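Local atomic coordinates of L-talarate/galactarate dehydratase (Salmonella typhimurium, PDB entry 2PP3), a protein that dehydrates both L-talarate and galactarate to 5-keto-4-deoxy-D-glucarate with the help of magnesium, and also epimerises L-talarate to galactarate. Residues 80-85 and 326-331; 223-228 and 246-251; 333-338 and 366-371. The protein carries 1 engineered substitution. All coordinates share one frame; numbering follows the deposited sequence.

Contact 1 of 3, residues 80-85 and 326-331; sequences YSKRAG and APHFAM. With LGT (L-glucaric acid), chain G.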
loop_
_atom_site.group_PDB
_atom_site.type_symbol
_atom_site.label_atom_id
_atom_site.label_comp_id
_atom_site.label_asym_id
_atom_site.label_seq_id
_atom_site.Cartn_x
_atom_site.Cartn_y
_atom_site.Cartn_z
ATOM N N TYR B 80 -3.908 20.526 -9.822
ATOM C CA TYR B 80 -3.805 21.958 -10.007
ATOM C C TYR B 80 -2.568 22.289 -10.806
ATOM O O TYR B 80 -1.769 21.414 -11.126
ATOM C CB TYR B 80 -3.702 22.642 -8.647
ATOM C CG TYR B 80 -2.344 22.465 -8.007
ATOM C CD1 TYR B 80 -1.335 23.411 -8.191
ATOM C CD2 TYR B 80 -2.046 21.321 -7.267
ATOM C CE1 TYR B 80 -0.057 23.220 -7.655
ATOM C CE2 TYR B 80 -0.776 21.119 -6.727
ATOM C CZ TYR B 80 0.214 22.069 -6.926
ATOM O OH TYR B 80 1.473 21.867 -6.401
ATOM N N SER B 81 -2.417 23.567 -11.116
ATOM C CA SER B 81 -1.251 24.030 -11.839
ATOM C C SER B 81 -0.993 25.479 -11.486
ATOM O O SER B 81 -1.876 26.321 -11.608
ATOM C CB SER B 81 -1.455 23.892 -13.348
ATOM O OG SER B 81 -0.262 24.236 -14.038
ATOM N N LYS B 82 0.207 25.756 -11.000
ATOM C CA LYS B 82 0.592 27.119 -10.673
ATOM C C LYS B 82 1.382 27.567 -11.897
ATOM O O LYS B 82 2.521 27.150 -12.096
ATOM C CB LYS B 82 1.467 27.152 -9.418
ATOM C CG LYS B 82 0.709 26.852 -8.137
ATOM C CD LYS B 82 1.615 26.974 -6.926
ATOM C CE LYS B 82 0.880 26.607 -5.642
ATOM N NZ LYS B 82 1.783 26.679 -4.455
ATOM N N ARG B 83 0.740 28.390 -12.718
ATOM C CA ARG B 83 1.289 28.906 -13.970
ATOM C C ARG B 83 0.879 27.934 -15.070
ATOM O O ARG B 83 0.037 27.067 -14.836
ATOM C CB ARG B 83 2.816 29.084 -13.893
ATOM C CG ARG B 83 3.218 30.161 -12.884
ATOM C CD ARG B 83 4.701 30.508 -12.920
ATOM N NE ARG B 83 5.025 31.586 -11.984
ATOM C CZ ARG B 83 5.105 31.447 -10.660
ATOM N NH1 ARG B 83 4.888 30.266 -10.087
ATOM N NH2 ARG B 83 5.396 32.499 -9.900
ATOM N N ALA B 84 1.452 28.069 -16.261
ATOM C CA ALA B 84 1.075 27.208 -17.384
ATOM C C ALA B 84 1.063 25.708 -17.066
ATOM O O ALA B 84 1.914 25.208 -16.325
ATOM C CB ALA B 84 1.978 27.484 -18.579
ATOM N N GLY B 85 0.088 25.007 -17.643
ATOM C CA GLY B 85 -0.046 23.575 -17.427
ATOM C C GLY B 85 -1.487 23.128 -17.217
ATOM O O GLY B 85 -1.849 22.002 -17.556
ATOM N N ALA B 326 6.582 15.623 4.434
ATOM C CA ALA B 326 6.031 16.971 4.490
ATOM C C ALA B 326 5.437 17.261 3.115
ATOM O O ALA B 326 6.073 17.892 2.262
ATOM C CB ALA B 326 7.117 17.979 4.834
ATOM N N PRO B 327 4.205 16.786 2.876
ATOM C CA PRO B 327 3.523 16.991 1.595
ATOM C C PRO B 327 3.447 18.471 1.230
ATOM O O PRO B 327 3.389 19.344 2.099
ATOM C CB PRO B 327 2.147 16.381 1.829
ATOM C CG PRO B 327 2.402 15.336 2.889
ATOM C CD PRO B 327 3.342 16.053 3.821
ATOM N N HIS B 328 3.442 18.748 -0.065
ATOM C CA HIS B 328 3.388 20.119 -0.538
ATOM C C HIS B 328 2.000 20.542 -1.003
ATOM O O HIS B 328 1.347 19.816 -1.755
ATOM C CB HIS B 328 4.400 20.300 -1.673
ATOM C CG HIS B 328 4.211 21.556 -2.463
ATOM N ND1 HIS B 328 3.398 21.620 -3.574
ATOM C CD2 HIS B 328 4.719 22.799 -2.296
ATOM C CE1 HIS B 328 3.415 22.848 -4.060
ATOM N NE2 HIS B 328 4.208 23.584 -3.302
ATOM N N PHE B 329 1.554 21.709 -0.538
ATOM C CA PHE B 329 0.260 22.266 -0.941
ATOM C C PHE B 329 -0.911 21.312 -0.643
ATOM O O PHE B 329 -0.824 20.462 0.247
ATOM C CB PHE B 329 0.323 22.590 -2.447
ATOM C CG PHE B 329 -0.691 23.601 -2.915
ATOM C CD1 PHE B 329 -0.744 24.872 -2.354
ATOM C CD2 PHE B 329 -1.571 23.291 -3.950
ATOM C CE1 PHE B 329 -1.660 25.824 -2.817
ATOM C CE2 PHE B 329 -2.487 24.233 -4.420
ATOM C CZ PHE B 329 -2.530 25.504 -3.851
ATOM N N ALA B 330 -1.998 21.486 -1.396
ATOM C CA ALA B 330 -3.227 20.690 -1.304
ATOM C C ALA B 330 -3.498 19.984 0.031
ATOM O O ALA B 330 -3.667 18.762 0.068
ATOM C CB ALA B 330 -3.249 19.668 -2.445
ATOM N N MET B 331 -3.563 20.751 1.117
ATOM C CA MET B 331 -3.806 20.163 2.429
ATOM C C MET B 331 -5.113 19.379 2.510
ATOM O O MET B 331 -5.242 18.473 3.334
ATOM C CB MET B 331 -3.773 21.240 3.520
ATOM C CG MET B 331 -4.672 22.430 3.267
ATOM S SD MET B 331 -4.614 23.608 4.639
ATOM C CE MET B 331 -6.374 23.918 4.870
HETATM O O1A LGT G . 4.371 26.406 -0.595
HETATM C C1 LGT G . 5.482 26.096 -1.053
HETATM O O1B LGT G . 6.169 25.144 -0.625
HETATM C C2 LGT G . 6.063 26.958 -2.233
HETATM O O2 LGT G . 7.185 26.306 -2.855
HETATM C C3 LGT G . 5.026 27.272 -3.321
HETATM O O3 LGT G . 4.824 26.106 -4.124
HETATM C C4 LGT G . 5.441 28.431 -4.265
HETATM O O4 LGT G . 6.623 28.049 -5.003
HETATM C C5 LGT G . 4.357 28.848 -5.285
HETATM O O5 LGT G . 3.170 29.219 -4.565
HETATM C C6 LGT G . 4.810 30.045 -6.147
HETATM O O6A LGT G . 5.311 29.766 -7.271
HETATM O O6B LGT G . 4.672 31.204 -5.679
#

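Contact 2 of 3, residues 223-228 and 246-251; sequences LMVDAN and FNLIWI. With MG (magnesium ion), chain F; LGT (L-glucaric acid), chain G.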
loop_
_atom_site.group_PDB
_atom_site.type_symbol
_atom_site.label_atom_id
_atom_site.label_comp_id
_atom_site.label_asym_id
_atom_site.label_seq_id
_atom_site.Cartn_x
_atom_site.Cartn_y
_atom_site.Cartn_z
ATOM N N LEU B 223 10.293 26.793 12.912
ATOM C CA LEU B 223 10.564 27.714 11.817
ATOM C C LEU B 223 11.343 27.015 10.713
ATOM O O LEU B 223 12.271 26.253 10.982
ATOM C CB LEU B 223 11.368 28.909 12.332
ATOM C CG LEU B 223 11.801 29.967 11.316
ATOM C CD1 LEU B 223 10.581 30.601 10.657
ATOM C CD2 LEU B 223 12.631 31.015 12.029
ATOM N N MET B 224 10.956 27.275 9.470
ATOM C CA MET B 224 11.629 26.681 8.322
ATOM C C MET B 224 11.755 27.689 7.181
ATOM O O MET B 224 11.055 28.704 7.156
ATOM C CB MET B 224 10.881 25.425 7.843
ATOM C CG MET B 224 9.363 25.528 7.847
ATOM S SD MET B 224 8.574 24.675 9.256
ATOM C CE MET B 224 8.228 25.994 10.308
ATOM N N VAL B 225 12.657 27.408 6.244
ATOM C CA VAL B 225 12.866 28.293 5.102
ATOM C C VAL B 225 12.780 27.519 3.797
ATOM O O VAL B 225 12.978 26.303 3.760
ATOM C CB VAL B 225 14.232 29.014 5.174
ATOM C CG1 VAL B 225 14.314 29.841 6.447
ATOM C CG2 VAL B 225 15.358 28.007 5.125
ATOM N N ASP B 226 12.503 28.246 2.724
ATOM C CA ASP B 226 12.344 27.662 1.405
ATOM C C ASP B 226 13.019 28.561 0.364
ATOM O O ASP B 226 12.578 29.688 0.137
ATOM C CB ASP B 226 10.854 27.555 1.127
ATOM C CG ASP B 226 10.543 26.891 -0.182
ATOM O OD1 ASP B 226 11.449 26.660 -1.012
ATOM O OD2 ASP B 226 9.354 26.615 -0.378
ATOM N N ALA B 227 14.078 28.054 -0.265
ATOM C CA ALA B 227 14.829 28.813 -1.268
ATOM C C ALA B 227 14.326 28.616 -2.690
ATOM O O ALA B 227 14.818 29.251 -3.623
ATOM C CB ALA B 227 16.303 28.447 -1.190
ATOM N N ASN B 228 13.357 27.726 -2.860
ATOM C CA ASN B 228 12.794 27.456 -4.176
ATOM C C ASN B 228 13.819 27.288 -5.304
ATOM O O ASN B 228 13.698 27.907 -6.365
ATOM C CB ASN B 228 11.782 28.549 -4.544
ATOM C CG ASN B 228 10.451 28.383 -3.812
ATOM O OD1 ASN B 228 9.607 27.561 -4.197
ATOM N ND2 ASN B 228 10.266 29.150 -2.745
ATOM N N PHE B 246 19.739 29.269 13.729
ATOM C CA PHE B 246 18.299 29.441 13.903
ATOM C C PHE B 246 17.569 28.139 14.244
ATOM O O PHE B 246 16.382 28.157 14.573
ATOM C CB PHE B 246 17.695 30.041 12.633
ATOM C CG PHE B 246 18.278 31.371 12.252
ATOM C CD1 PHE B 246 17.934 32.524 12.950
ATOM C CD2 PHE B 246 19.179 31.471 11.195
ATOM C CE1 PHE B 246 18.480 33.760 12.598
ATOM C CE2 PHE B 246 19.731 32.700 10.837
ATOM C CZ PHE B 246 19.379 33.846 11.540
ATOM N N ASN B 247 18.281 27.017 14.171
ATOM C CA ASN B 247 17.698 25.704 14.450
ATOM C C ASN B 247 16.377 25.501 13.726
ATOM O O ASN B 247 15.351 25.214 14.337
ATOM C CB ASN B 247 17.500 25.501 15.953
ATOM C CG ASN B 247 18.804 25.233 16.677
ATOM O OD1 ASN B 247 19.682 26.095 16.732
ATOM N ND2 ASN B 247 18.942 24.029 17.228
ATOM N N LEU B 248 16.417 25.647 12.410
ATOM C CA LEU B 248 15.238 25.486 11.579
ATOM C C LEU B 248 14.810 24.028 11.535
ATOM O O LEU B 248 15.613 23.125 11.760
ATOM C CB LEU B 248 15.538 25.963 10.156
ATOM C CG LEU B 248 16.067 27.391 10.016
ATOM C CD1 LEU B 248 16.572 27.609 8.604
ATOM C CD2 LEU B 248 14.969 28.387 10.364
ATOM N N ILE B 249 13.534 23.807 11.245
ATOM C CA ILE B 249 13.011 22.457 11.137
ATOM C C ILE B 249 13.589 21.852 9.859
ATOM O O ILE B 249 13.832 20.645 9.793
ATOM C CB ILE B 249 11.478 22.461 11.049
ATOM C CG1 ILE B 249 10.889 23.146 12.292
ATOM C CG2 ILE B 249 10.971 21.039 10.909
ATOM C CD1 ILE B 249 11.228 22.449 13.609
ATOM N N TRP B 250 13.804 22.695 8.848
ATOM C CA TRP B 250 14.384 22.247 7.585
ATOM C C TRP B 250 14.700 23.389 6.624
ATOM O O TRP B 250 14.233 24.514 6.805
ATOM C CB TRP B 250 13.454 21.231 6.883
ATOM C CG TRP B 250 12.188 21.799 6.249
ATOM C CD1 TRP B 250 12.108 22.756 5.264
ATOM C CD2 TRP B 250 10.839 21.387 6.511
ATOM N NE1 TRP B 250 10.798 22.956 4.899
ATOM C CE2 TRP B 250 9.998 22.131 5.646
ATOM C CE3 TRP B 250 10.258 20.462 7.389
ATOM C CZ2 TRP B 250 8.603 21.975 5.634
ATOM C CZ3 TRP B 250 8.864 20.305 7.379
ATOM C CH2 TRP B 250 8.057 21.061 6.505
ATOM N N ILE B 251 15.520 23.089 5.619
ATOM C CA ILE B 251 15.874 24.039 4.560
ATOM C C ILE B 251 15.265 23.381 3.333
ATOM O O ILE B 251 15.665 22.284 2.942
ATOM C CB ILE B 251 17.398 24.144 4.314
ATOM C CG1 ILE B 251 18.121 24.591 5.584
ATOM C CG2 ILE B 251 17.661 25.131 3.176
ATOM C CD1 ILE B 251 17.743 25.964 6.042
HETATM MG MG MG F . 8.345 25.025 -1.360
HETATM O O1A LGT G . 4.371 26.406 -0.595
HETATM C C1 LGT G . 5.482 26.096 -1.053
HETATM O O1B LGT G . 6.169 25.144 -0.625
HETATM C C2 LGT G . 6.063 26.958 -2.233
HETATM O O2 LGT G . 7.185 26.306 -2.855
HETATM C C3 LGT G . 5.026 27.272 -3.321
HETATM O O3 LGT G . 4.824 26.106 -4.124
HETATM C C4 LGT G . 5.441 28.431 -4.265
HETATM O O4 LGT G . 6.623 28.049 -5.003
HETATM C C5 LGT G . 4.357 28.848 -5.285
HETATM O O5 LGT G . 3.170 29.219 -4.565
HETATM C C6 LGT G . 4.810 30.045 -6.147
HETATM O O6A LGT G . 5.311 29.766 -7.271
HETATM O O6B LGT G . 4.672 31.204 -5.679
HETATM O O HOH W 1 12.263 25.807 14.517
HETATM O O HOH W 2 10.074 24.963 -2.695
#

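Contact 3 of 3, residues 333-338 and 366-371; sequences VHLHLS and GRMWIS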
loop_
_atom_site.group_PDB
_atom_site.type_symbol
_atom_site.label_atom_id
_atom_site.label_comp_id
_atom_site.label_asym_id
_atom_site.label_seq_id
_atom_site.Cartn_x
_atom_site.Cartn_y
_atom_site.Cartn_z
ATOM N N VAL B 333 -6.136 17.181 0.630
ATOM C CA VAL B 333 -5.838 15.786 0.329
ATOM C C VAL B 333 -4.700 15.262 1.203
ATOM O O VAL B 333 -4.779 14.167 1.761
ATOM C CB VAL B 333 -5.427 15.599 -1.149
ATOM C CG1 VAL B 333 -5.053 14.152 -1.405
ATOM C CG2 VAL B 333 -6.573 16.012 -2.067
ATOM N N HIS B 334 -3.642 16.051 1.330
ATOM C CA HIS B 334 -2.492 15.625 2.113
ATOM C C HIS B 334 -2.735 15.408 3.608
ATOM O O HIS B 334 -1.962 14.708 4.257
ATOM C CB HIS B 334 -1.328 16.594 1.887
ATOM C CG HIS B 334 -0.883 16.657 0.459
ATOM N ND1 HIS B 334 -0.708 15.528 -0.313
ATOM C CD2 HIS B 334 -0.580 17.708 -0.338
ATOM C CE1 HIS B 334 -0.319 15.882 -1.525
ATOM N NE2 HIS B 334 -0.233 17.199 -1.566
ATOM N N LEU B 335 -3.794 15.987 4.165
ATOM C CA LEU B 335 -4.068 15.777 5.585
ATOM C C LEU B 335 -4.256 14.279 5.819
ATOM O O LEU B 335 -3.684 13.706 6.745
ATOM C CB LEU B 335 -5.327 16.525 6.017
ATOM C CG LEU B 335 -5.835 16.244 7.441
ATOM C CD1 LEU B 335 -4.801 16.655 8.475
ATOM C CD2 LEU B 335 -7.133 17.000 7.665
ATOM N N HIS B 336 -5.043 13.655 4.949
ATOM C CA HIS B 336 -5.335 12.227 5.027
ATOM C C HIS B 336 -4.110 11.356 4.769
ATOM O O HIS B 336 -3.926 10.329 5.424
ATOM C CB HIS B 336 -6.421 11.861 4.014
ATOM C CG HIS B 336 -7.734 12.529 4.270
ATOM N ND1 HIS B 336 -8.604 12.110 5.253
ATOM C CD2 HIS B 336 -8.307 13.615 3.697
ATOM C CE1 HIS B 336 -9.656 12.909 5.276
ATOM N NE2 HIS B 336 -9.500 13.831 4.343
ATOM N N LEU B 337 -3.284 11.757 3.803
ATOM C CA LEU B 337 -2.088 10.998 3.472
ATOM C C LEU B 337 -1.034 11.120 4.575
ATOM O O LEU B 337 -0.431 10.123 4.979
ATOM C CB LEU B 337 -1.522 11.471 2.124
ATOM C CG LEU B 337 -2.412 11.186 0.905
ATOM C CD1 LEU B 337 -1.871 11.906 -0.336
ATOM C CD2 LEU B 337 -2.477 9.685 0.671
ATOM N N SER B 338 -0.815 12.330 5.076
ATOM C CA SER B 338 0.173 12.503 6.124
ATOM C C SER B 338 -0.273 11.796 7.414
ATOM O O SER B 338 0.556 11.270 8.158
ATOM C CB SER B 338 0.437 13.995 6.366
ATOM O OG SER B 338 -0.745 14.675 6.740
ATOM N N GLY B 366 -1.687 24.236 16.941
ATOM C CA GLY B 366 -0.635 23.925 15.990
ATOM C C GLY B 366 -0.885 22.689 15.146
ATOM O O GLY B 366 0.009 22.249 14.427
ATOM N N ARG B 367 -2.092 22.131 15.210
ATOM C CA ARG B 367 -2.400 20.933 14.432
ATOM C C ARG B 367 -3.702 21.023 13.637
ATOM O O ARG B 367 -4.639 21.738 14.012
ATOM C CB ARG B 367 -2.455 19.713 15.359
ATOM C CG ARG B 367 -1.228 19.551 16.252
ATOM C CD ARG B 367 -1.363 18.329 17.154
ATOM N NE ARG B 367 -1.225 17.078 16.409
ATOM C CZ ARG B 367 -0.065 16.473 16.169
ATOM N NH1 ARG B 367 1.064 17.003 16.621
ATOM N NH2 ARG B 367 -0.032 15.345 15.466
ATOM N N MET B 368 -3.755 20.289 12.532
ATOM C CA MET B 368 -4.939 20.266 11.689
ATOM C C MET B 368 -5.626 18.936 11.983
ATOM O O MET B 368 -5.027 17.872 11.816
ATOM C CB MET B 368 -4.541 20.359 10.212
ATOM C CG MET B 368 -5.658 20.827 9.293
ATOM S SD MET B 368 -6.201 22.524 9.672
ATOM C CE MET B 368 -5.202 23.471 8.522
ATOM N N TRP B 369 -6.879 19.001 12.427
ATOM C CA TRP B 369 -7.623 17.805 12.786
ATOM C C TRP B 369 -8.465 17.212 11.682
ATOM O O TRP B 369 -9.102 17.934 10.922
ATOM C CB TRP B 369 -8.514 18.095 13.990
ATOM C CG TRP B 369 -7.732 18.390 15.218
ATOM C CD1 TRP B 369 -7.002 19.515 15.480
ATOM C CD2 TRP B 369 -7.530 17.511 16.327
ATOM N NE1 TRP B 369 -6.354 19.387 16.681
ATOM C CE2 TRP B 369 -6.661 18.166 17.224
ATOM C CE3 TRP B 369 -7.999 16.231 16.649
ATOM C CZ2 TRP B 369 -6.247 17.584 18.425
ATOM C CZ3 TRP B 369 -7.590 15.651 17.845
ATOM C CH2 TRP B 369 -6.721 16.329 18.718
ATOM N N ILE B 370 -8.459 15.885 11.603
ATOM C CA ILE B 370 -9.242 15.171 10.605
ATOM C C ILE B 370 -10.684 15.141 11.094
ATOM O O ILE B 370 -10.954 14.682 12.208
ATOM C CB ILE B 370 -8.726 13.726 10.437
ATOM C CG1 ILE B 370 -7.274 13.758 9.952
ATOM C CG2 ILE B 370 -9.599 12.957 9.456
ATOM C CD1 ILE B 370 -6.669 12.396 9.778
ATOM N N SER B 371 -11.609 15.630 10.275
ATOM C CA SER B 371 -13.012 15.649 10.667
ATOM C C SER B 371 -13.640 14.272 10.460
ATOM O O SER B 371 -13.026 13.381 9.874
ATOM C CB SER B 371 -13.787 16.702 9.865
ATOM O OG SER B 371 -14.224 16.190 8.619
#

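Contact 1 of 3, residues 80-85 and 326-331
Two parts of the chain close the substrate pocket, which here holds L-glucaric acid as its ligand: Tyr80, on strand 74-81, and Lys82 close after it meet His328 and Phe329 of a loop. Tyr80 and Phe329 form an edge-to-face pair, with ring centroids 4.7 Å apart and planes at 53°. Phe329 CD2 comes over one face of the tyrosine, 3.6 Å from Tyr80 CE2. One face of the phenylalanine is covered by the tip of Lys82, whose extended chain sets CE 3.9 Å from the centroid of the Phe329 ring as a CH-pi contact and NZ over the same face as a cation-pi contact. Phenylalanine suits this place, since its flat apolar ring serves both neighbours at once. From there Lys82 NZ donates a hydrogen bond to O5 of the ligand (2.9 Å) and a weak one to O3. This is the pocket architecture of the enolase superfamily, in which an N-terminal capping domain contributes to a site at the mouth of a modified TIM barrel. Arg83 NH1 grips the far carboxylate of the ligand at O6A (2.9 Å) almost straight, at 170°. His328 is an acid/base residue of the reaction; with CG anti to its backbone N (chi1 166°), it brings NE2 to 2.7 Å from ligand O3. Its other nitrogen, ND1, is hydrogen-bonded to Asp301, a residue thought to increase the basicity of the histidine. Tyr80 OH is hydrogen-bonded to the same Asp301 oxygen and lies at the edge of the imidazole, near its plane.

Contact 2 of 3, residues 223-228 and 246-251
Leu223 is met repeatedly by the backbone of 246-251, first through a water that accepts from Leu223 N and donates to Asn247 O, then directly by the next two residues. Leu248 spreads its branches over two neighbours: CD2 lies 3.7 Å from Leu223 CG, and CD1 rests against the methyls of Val225. Ile249 N then donates to Leu223 O (2.8 Å, 162°), while its branched CB packs beside Met224 SD. At Trp250 the carbonyl O takes a weak bond from Val225 N (3.3 Å), and the indole turns one face to Met224. Met224 CB stands 3.9 Å from the centroid of the Trp250 five-membered ring, a CH-pi contact, and the bent methionine chain carries its soft sulfur over the six-membered ring in a Met-aromatic contact. Trp250 NE1 is hydrogen-bonded to Glu252 OE1, so this second-shell indole may position a metal ligand. Ile251 completes a parallel bridge with Val225, the two beta-branched side chains lying alongside one another. One residue beyond Val225 comes Asp226, whose OD2 binds the magnesium ion at 2.1 Å together with Glu252 and Glu278. Its OD1 accepts from Asn228 N (2.9 Å) in an Asx turn. Held by backbone at one oxygen and by metal at the other, the Asp226 carboxylate is probably restricted in rotation, and its negative charge would be expected to offset part of the magnesium charge.

Contact 3 of 3, residues 333-338 and 366-371
Leu335 and Ile370 make an apolar helix-on-strand contact on the outside of the modified TIM barrel that is the hallmark of the enolase superfamily. The helix 331-339 leads from barrel strand 324-325 towards strand 346-349, and the strand 367-369 runs antiparallel to 161-166 in the mixed sheet that also holds 346-349. Nothing across this interface is hydrogen-bonded; it rests mainly on one leucine set over a short run of strand and its exit, with His336 adding a smaller contact. Leu335 points at the strand with CG anti to its backbone N (chi1 172°), which carries both methyls away from the helix. Its CG lies 3.8 Å from Ile370 CG1, the two side chains crossing at a slant. One methyl, CD1, reaches the backbone at Met368 O (3.6 Å) and also lies near Met368 CB; the other, CD2, comes within 3.9 Å of Trp369 O. A forked side chain is well suited to straddle successive residues in this way. Isoleucine suits the facing position, its CG1 arm meeting Leu335 and its CG2 methyl His336. The remainder of Met368 bends off to pack on Leu347 and His349 of strand 346-349, on the far side of 161-166. Ile370 also packs on Ala21 of the second subunit, at the dimer interface, and makes backbone hydrogen bonds to that subunit. The buried His336 has a partner for each ring nitrogen, ND1 bonded to Ala152 N and NE2 to Leu376 O. Between those two nitrogens, its CE1 touches Ile370 CG2 at 4.2 Å.

Overall arrangement
Contacts 1 and 2 share the bound L-glucaric acid although their centres are about 20 Å apart: contact 1 offers it Lys82, Arg83 and His328, while contact 2 brings Asp226 and the magnesium ion. The proton acceptor normally at position 197 is replaced here by the engineered Ala197. Ala326 CB and Trp250 CH2, at 3.6 Å, join the two contacts within the barrel, and along the chain contact 2 is nested inside the loop closed by contact 1. Contact 3 lies outside the pocket, its centre about 17 Å from that of contact 1, yet Met331 CE touches Met368 CE at 3.9 Å. Contacts 2 and 3 do not meet, their nearest atoms being about 10 Å apart.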